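Local atomic coordinates of superoxide dismutase [Fe] (Aquifex pyrophilus, PDB entry 1COJ), a protein that converts superoxide radicals into hydrogen peroxide and molecular oxygen with one iron ion per subunit, working as a homotetramer. Residues E98-K103 with G138-N143; L131-F136 with G155-I160. All coordinates share one frame; numbering follows the deposited sequence.

Contact 1: residues E98-K103 with G138-N143; sequences EALKKK and GRLVVN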
loop_
_atom_site.group_PDB
_atom_site.type_symbol
_atom_site.label_atom_id
_atom_site.label_comp_id
_atom_site.label_asym_id
_atom_site.label_seq_id
_atom_site.Cartn_x
_atom_site.Cartn_y
_atom_site.Cartn_z
ATOM N N GLU A 98 -20.753 17.276 -27.754
ATOM C CA GLU A 98 -21.768 16.277 -28.064
ATOM C C GLU A 98 -21.132 14.898 -28.104
ATOM O O GLU A 98 -21.705 13.934 -27.600
ATOM C CB GLU A 98 -22.464 16.585 -29.391
ATOM C CG GLU A 98 -23.303 17.863 -29.364
ATOM C CD GLU A 98 -24.421 17.833 -28.320
ATOM O OE1 GLU A 98 -24.467 18.746 -27.461
ATOM O OE2 GLU A 98 -25.263 16.909 -28.367
ATOM N N ALA A 99 -19.933 14.820 -28.667
ATOM C CA ALA A 99 -19.208 13.559 -28.754
ATOM C C ALA A 99 -18.942 13.011 -27.352
ATOM O O ALA A 99 -19.131 11.818 -27.101
ATOM C CB ALA A 99 -17.900 13.750 -29.503
ATOM N N LEU A 100 -18.527 13.886 -26.439
ATOM C CA LEU A 100 -18.251 13.477 -25.066
ATOM C C LEU A 100 -19.530 13.004 -24.379
ATOM O O LEU A 100 -19.545 11.948 -23.742
ATOM C CB LEU A 100 -17.612 14.622 -24.274
ATOM C CG LEU A 100 -17.346 14.346 -22.790
ATOM C CD1 LEU A 100 -16.446 13.125 -22.626
ATOM C CD2 LEU A 100 -16.721 15.568 -22.135
ATOM N N LYS A 101 -20.609 13.762 -24.546
ATOM C CA LYS A 101 -21.884 13.407 -23.937
ATOM C C LYS A 101 -22.390 12.052 -24.416
ATOM O O LYS A 101 -22.907 11.263 -23.626
ATOM C CB LYS A 101 -22.938 14.470 -24.229
ATOM C CG LYS A 101 -22.703 15.798 -23.542
ATOM C CD LYS A 101 -23.745 16.806 -23.998
ATOM C CE LYS A 101 -23.494 18.174 -23.402
ATOM N NZ LYS A 101 -24.390 19.200 -24.003
ATOM N N LYS A 102 -22.213 11.771 -25.701
ATOM C CA LYS A 102 -22.672 10.511 -26.267
ATOM C C LYS A 102 -21.905 9.313 -25.717
ATOM O O LYS A 102 -22.499 8.275 -25.409
ATOM C CB LYS A 102 -22.583 10.547 -27.796
ATOM C CG LYS A 102 -23.292 9.390 -28.497
ATOM C CD LYS A 102 -24.776 9.315 -28.125
ATOM C CE LYS A 102 -25.536 10.577 -28.535
ATOM N NZ LYS A 102 -26.975 10.537 -28.128
ATOM N N LYS A 103 -20.589 9.460 -25.597
ATOM C CA LYS A 103 -19.741 8.390 -25.077
ATOM C C LYS A 103 -20.097 8.109 -23.616
ATOM O O LYS A 103 -20.207 6.953 -23.202
ATOM C CB LYS A 103 -18.269 8.787 -25.188
ATOM C CG LYS A 103 -17.287 7.648 -24.941
ATOM C CD LYS A 103 -16.731 7.121 -26.254
ATOM C CE LYS A 103 -15.735 5.985 -26.046
ATOM N NZ LYS A 103 -16.394 4.705 -25.688
ATOM N N GLY A 138 -11.535 0.737 -24.551
ATOM C CA GLY A 138 -12.087 1.851 -25.300
ATOM C C GLY A 138 -13.290 2.458 -24.604
ATOM O O GLY A 138 -14.067 3.181 -25.222
ATOM N N ARG A 139 -13.426 2.192 -23.309
ATOM C CA ARG A 139 -14.546 2.705 -22.530
ATOM C C ARG A 139 -14.116 3.725 -21.484
ATOM O O ARG A 139 -12.988 3.683 -20.983
ATOM C CB ARG A 139 -15.262 1.553 -21.823
ATOM C CG ARG A 139 -15.868 0.520 -22.755
ATOM C CD ARG A 139 -16.171 -0.775 -22.012
ATOM N NE ARG A 139 -17.111 -0.599 -20.907
ATOM C CZ ARG A 139 -18.388 -0.250 -21.052
ATOM N NH1 ARG A 139 -18.892 -0.029 -22.262
ATOM N NH2 ARG A 139 -19.172 -0.153 -19.986
ATOM N N LEU A 140 -15.008 4.663 -21.183
ATOM C CA LEU A 140 -14.733 5.661 -20.161
ATOM C C LEU A 140 -14.935 4.928 -18.845
ATOM O O LEU A 140 -15.876 4.134 -18.706
ATOM C CB LEU A 140 -15.712 6.838 -20.249
ATOM C CG LEU A 140 -15.580 7.761 -21.462
ATOM C CD1 LEU A 140 -16.657 8.826 -21.420
ATOM C CD2 LEU A 140 -14.202 8.402 -21.496
ATOM N N VAL A 141 -14.029 5.150 -17.901
ATOM C CA VAL A 141 -14.102 4.512 -16.592
ATOM C C VAL A 141 -13.724 5.493 -15.487
ATOM O O VAL A 141 -13.018 6.476 -15.722
ATOM C CB VAL A 141 -13.158 3.278 -16.486
ATOM C CG1 VAL A 141 -13.503 2.237 -17.545
ATOM C CG2 VAL A 141 -11.707 3.700 -16.615
ATOM N N VAL A 142 -14.244 5.248 -14.293
ATOM C CA VAL A 142 -13.935 6.082 -13.149
ATOM C C VAL A 142 -12.888 5.295 -12.372
ATOM O O VAL A 142 -13.114 4.143 -12.005
ATOM C CB VAL A 142 -15.175 6.331 -12.279
ATOM C CG1 VAL A 142 -14.782 7.097 -11.034
ATOM C CG2 VAL A 142 -16.215 7.107 -13.065
ATOM N N ASN A 143 -11.728 5.903 -12.169
ATOM C CA ASN A 143 -10.613 5.279 -11.466
ATOM C C ASN A 143 -10.304 6.066 -10.187
ATOM O O ASN A 143 -9.962 7.248 -10.242
ATOM C CB ASN A 143 -9.393 5.268 -12.403
ATOM C CG ASN A 143 -8.148 4.615 -11.793
ATOM O OD1 ASN A 143 -7.040 4.837 -12.285
ATOM N ND2 ASN A 143 -8.320 3.779 -10.769
#
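Lys103 and Leu140 carry this helix-on-sheet contact of the C-terminal alpha/beta domain of the iron/manganese superoxide dismutase fold, in which helix 98-107 packs beside strand 139-145, an outer strand of the chain's three-stranded antiparallel sheet. The axes of the helix and strand segments approach to 10.3 Å and make an angle of 73°. The contact centres on Lys103 and Leu140, whose CA atoms are the nearest pair across the two segments, 7.5 Å from Lys103 CA to Leu140 CA. Both side chains leave the backbone toward the opposite segment and cross obliquely. The CG of Lys103 stands anti to its own backbone N (chi1 -168°) and lies against the isobutyl group, 3.8 Å from Leu140 CD1. On the leucine, CD1 does most of the touching, and it also makes a looser apolar contact with CD1 of Leu100, 4.5 Å away.

Beyond the aliphatic part, the lysine chain bends at chi2 and again at chi4, which brings the ammonium group to Gly138. There NZ gives a hydrogen bond to the carbonyl O of Gly138, and the same nitrogen forms a salt bridge with Asp107, one helical turn on. Asp107 also accepts from the backbone N of Leu140, so one carboxylate links the lysine and the strand and would probably offset the positive charge here. Phe197 and Met201 of helix 190-207 touch Lys103 as well. The packing thus has an apolar half at Leu140 and a polar half at Gly138. In the latter, NZ of Lys103 stands 2.8 Å from O of Gly138, in the carbonyl plane, with a C=O...N angle of 157°.

Contact 2: residues L131-F136 with G155-I160; sequences LGLDIF and GLIPLI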
loop_
_atom_site.group_PDB
_atom_site.type_symbol
_atom_site.label_atom_id
_atom_site.label_comp_id
_atom_site.label_asym_id
_atom_site.label_seq_id
_atom_site.Cartn_x
_atom_site.Cartn_y
_atom_site.Cartn_z
ATOM N N LEU A 131 -11.782 10.406 -14.181
ATOM C CA LEU A 131 -12.657 9.936 -15.251
ATOM C C LEU A 131 -11.709 9.906 -16.438
ATOM O O LEU A 131 -11.117 10.935 -16.781
ATOM C CB LEU A 131 -13.802 10.912 -15.559
ATOM C CG LEU A 131 -14.602 10.529 -16.821
ATOM C CD1 LEU A 131 -15.380 9.234 -16.595
ATOM C CD2 LEU A 131 -15.555 11.639 -17.220
ATOM N N GLY A 132 -11.527 8.742 -17.044
ATOM C CA GLY A 132 -10.629 8.663 -18.177
ATOM C C GLY A 132 -11.004 7.582 -19.162
ATOM O O GLY A 132 -11.987 6.866 -18.970
ATOM N N LEU A 133 -10.241 7.494 -20.245
ATOM C CA LEU A 133 -10.475 6.486 -21.266
ATOM C C LEU A 133 -9.511 5.318 -21.071
ATOM O O LEU A 133 -8.288 5.494 -21.057
ATOM C CB LEU A 133 -10.286 7.072 -22.669
ATOM C CG LEU A 133 -10.558 6.115 -23.840
ATOM C CD1 LEU A 133 -12.057 5.891 -23.998
ATOM C CD2 LEU A 133 -9.980 6.688 -25.117
ATOM N N ASP A 134 -10.075 4.135 -20.884
ATOM C CA ASP A 134 -9.297 2.917 -20.708
ATOM C C ASP A 134 -8.922 2.451 -22.120
ATOM O O ASP A 134 -9.783 1.994 -22.876
ATOM C CB ASP A 134 -10.164 1.879 -19.986
ATOM C CG ASP A 134 -9.579 0.470 -20.030
ATOM O OD1 ASP A 134 -10.374 -0.487 -19.981
ATOM O OD2 ASP A 134 -8.344 0.312 -20.107
ATOM N N ILE A 135 -7.641 2.543 -22.470
ATOM C CA ILE A 135 -7.202 2.155 -23.811
ATOM C C ILE A 135 -7.369 0.680 -24.143
ATOM O O ILE A 135 -7.359 0.304 -25.313
ATOM C CB ILE A 135 -5.739 2.558 -24.095
ATOM C CG1 ILE A 135 -4.787 1.846 -23.129
ATOM C CG2 ILE A 135 -5.590 4.061 -24.009
ATOM C CD1 ILE A 135 -3.327 1.935 -23.526
ATOM N N PHE A 136 -7.535 -0.157 -23.124
ATOM C CA PHE A 136 -7.687 -1.589 -23.351
ATOM C C PHE A 136 -9.103 -2.006 -23.729
ATOM O O PHE A 136 -9.281 -3.013 -24.416
ATOM C CB PHE A 136 -7.178 -2.383 -22.148
ATOM C CG PHE A 136 -5.735 -2.103 -21.809
ATOM C CD1 PHE A 136 -4.711 -2.475 -22.682
ATOM C CD2 PHE A 136 -5.403 -1.438 -20.633
ATOM C CE1 PHE A 136 -3.381 -2.186 -22.385
ATOM C CE2 PHE A 136 -4.077 -1.146 -20.331
ATOM C CZ PHE A 136 -3.064 -1.520 -21.209
ATOM N N GLY A 155 -2.239 2.654 -18.564
ATOM C CA GLY A 155 -2.822 3.044 -19.838
ATOM C C GLY A 155 -3.950 4.059 -19.868
ATOM O O GLY A 155 -4.249 4.610 -20.927
ATOM N N LEU A 156 -4.558 4.335 -18.722
ATOM C CA LEU A 156 -5.674 5.276 -18.649
ATOM C C LEU A 156 -5.321 6.696 -19.102
ATOM O O LEU A 156 -4.326 7.265 -18.658
ATOM C CB LEU A 156 -6.233 5.310 -17.217
ATOM C CG LEU A 156 -7.545 6.069 -16.986
ATOM C CD1 LEU A 156 -8.703 5.222 -17.455
ATOM C CD2 LEU A 156 -7.720 6.394 -15.519
ATOM N N ILE A 157 -6.128 7.251 -20.006
ATOM C CA ILE A 157 -5.929 8.621 -20.482
ATOM C C ILE A 157 -6.919 9.461 -19.668
ATOM O O ILE A 157 -8.130 9.359 -19.854
ATOM C CB ILE A 157 -6.235 8.755 -21.988
ATOM C CG1 ILE A 157 -5.357 7.788 -22.786
ATOM C CG2 ILE A 157 -5.967 10.183 -22.453
ATOM C CD1 ILE A 157 -5.694 7.733 -24.257
ATOM N N PRO A 158 -6.411 10.287 -18.738
ATOM C CA PRO A 158 -7.221 11.148 -17.862
ATOM C C PRO A 158 -7.947 12.291 -18.551
ATOM O O PRO A 158 -7.344 13.041 -19.318
ATOM C CB PRO A 158 -6.190 11.710 -16.876
ATOM C CG PRO A 158 -4.987 10.823 -17.034
ATOM C CD PRO A 158 -4.981 10.513 -18.493
ATOM N N LEU A 159 -9.227 12.452 -18.235
ATOM C CA LEU A 159 -10.025 13.528 -18.805
ATOM C C LEU A 159 -10.360 14.494 -17.681
ATOM O O LEU A 159 -10.124 15.694 -17.800
ATOM C CB LEU A 159 -11.311 12.991 -19.440
ATOM C CG LEU A 159 -11.166 11.942 -20.548
ATOM C CD1 LEU A 159 -12.534 11.596 -21.102
ATOM C CD2 LEU A 159 -10.251 12.443 -21.660
ATOM N N ILE A 160 -10.923 13.971 -16.594
ATOM C CA ILE A 160 -11.273 14.791 -15.433
ATOM C C ILE A 160 -10.537 14.221 -14.222
ATOM O O ILE A 160 -10.618 13.018 -13.949
ATOM C CB ILE A 160 -12.799 14.793 -15.152
ATOM C CG1 ILE A 160 -13.553 15.442 -16.316
ATOM C CG2 ILE A 160 -13.095 15.516 -13.833
ATOM C CD1 ILE A 160 -15.071 15.464 -16.138
#
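Ile135 holds CG1 between its backbone N and carbonyl carbon (chi1 62°), while Ile157 holds CG1 anti to its carbonyl carbon (chi1 -57°); the two side chains cross at about a right angle, with Ile135 CG2 3.7 Å from Ile157 CD1. The same CG2 lies 3.4 Å from the carbonyl O of Gly155, and CG1 of Ile135 sits over the centre of the Phe136 ring, 4.0 Å above its plane. An alanine in place of Ile135 would probably open a gap beside Ile157 CD1 and take CG1 from over the centre of the Phe136 ring.

Strands 128-134 and 157-163 run antiparallel in the sheet of the C-terminal domain. Leu133 and Ile157 form a hydrogen-bonded pair, with N of Leu133 2.8 Å from O of Ile157 and the reciprocal bond from Ile157 N to Leu133 O nearly straight at N-H (174°). Gly132 faces Pro158 in a non-hydrogen-bonded pair whose CA atoms are only 4.2 Å apart; a beta carbon on Gly132 would clash with O of Ile157. The register then slips by one: Leu159 and Ile160 both face Leu131, a classic beta bulge. Leu159 N (2.8 Å) and Ile160 N (3.0 Å) share the carbonyl O of Leu131, each in its plane.

CD2 of Leu131 meets Ile160 CD1 at 4.0 Å. OD2 of Asp134 accepts from Phe136 N in an Asx turn, while OD1 bonds Ser137. The amides and carbonyls of Leu131 and Leu133 thus find partners on 157-160, which satisfies these buried polar groups, while Leu133 and Ile157 turn apolar side chains to helix 190-207 and Leu131 and Ile160 to helix 111-124.

How the contacts relate
After the N-terminal helices 21-47 and 63-86, the chain enters helix 98-107, the first element of either contact, then passes through helix 111-124 into strand 128-134, turns back along strand 139-145 and reaches strand 157-163. Contact 1 closes a loop of 34 residues between its segments, contact 2 one of 18. Their segments alternate along the chain, so the loops cross. They join on one sheet, in strand order 139-145, 128-134, 157-163: contact 1 brings a helix to one outer strand, and contact 2 pairs the central strand with the other. Their centres are 9 Å apart, and probable hydrogen bonds from Val141 N to Gly132 O and from Asp134 N to Arg139 O link them directly.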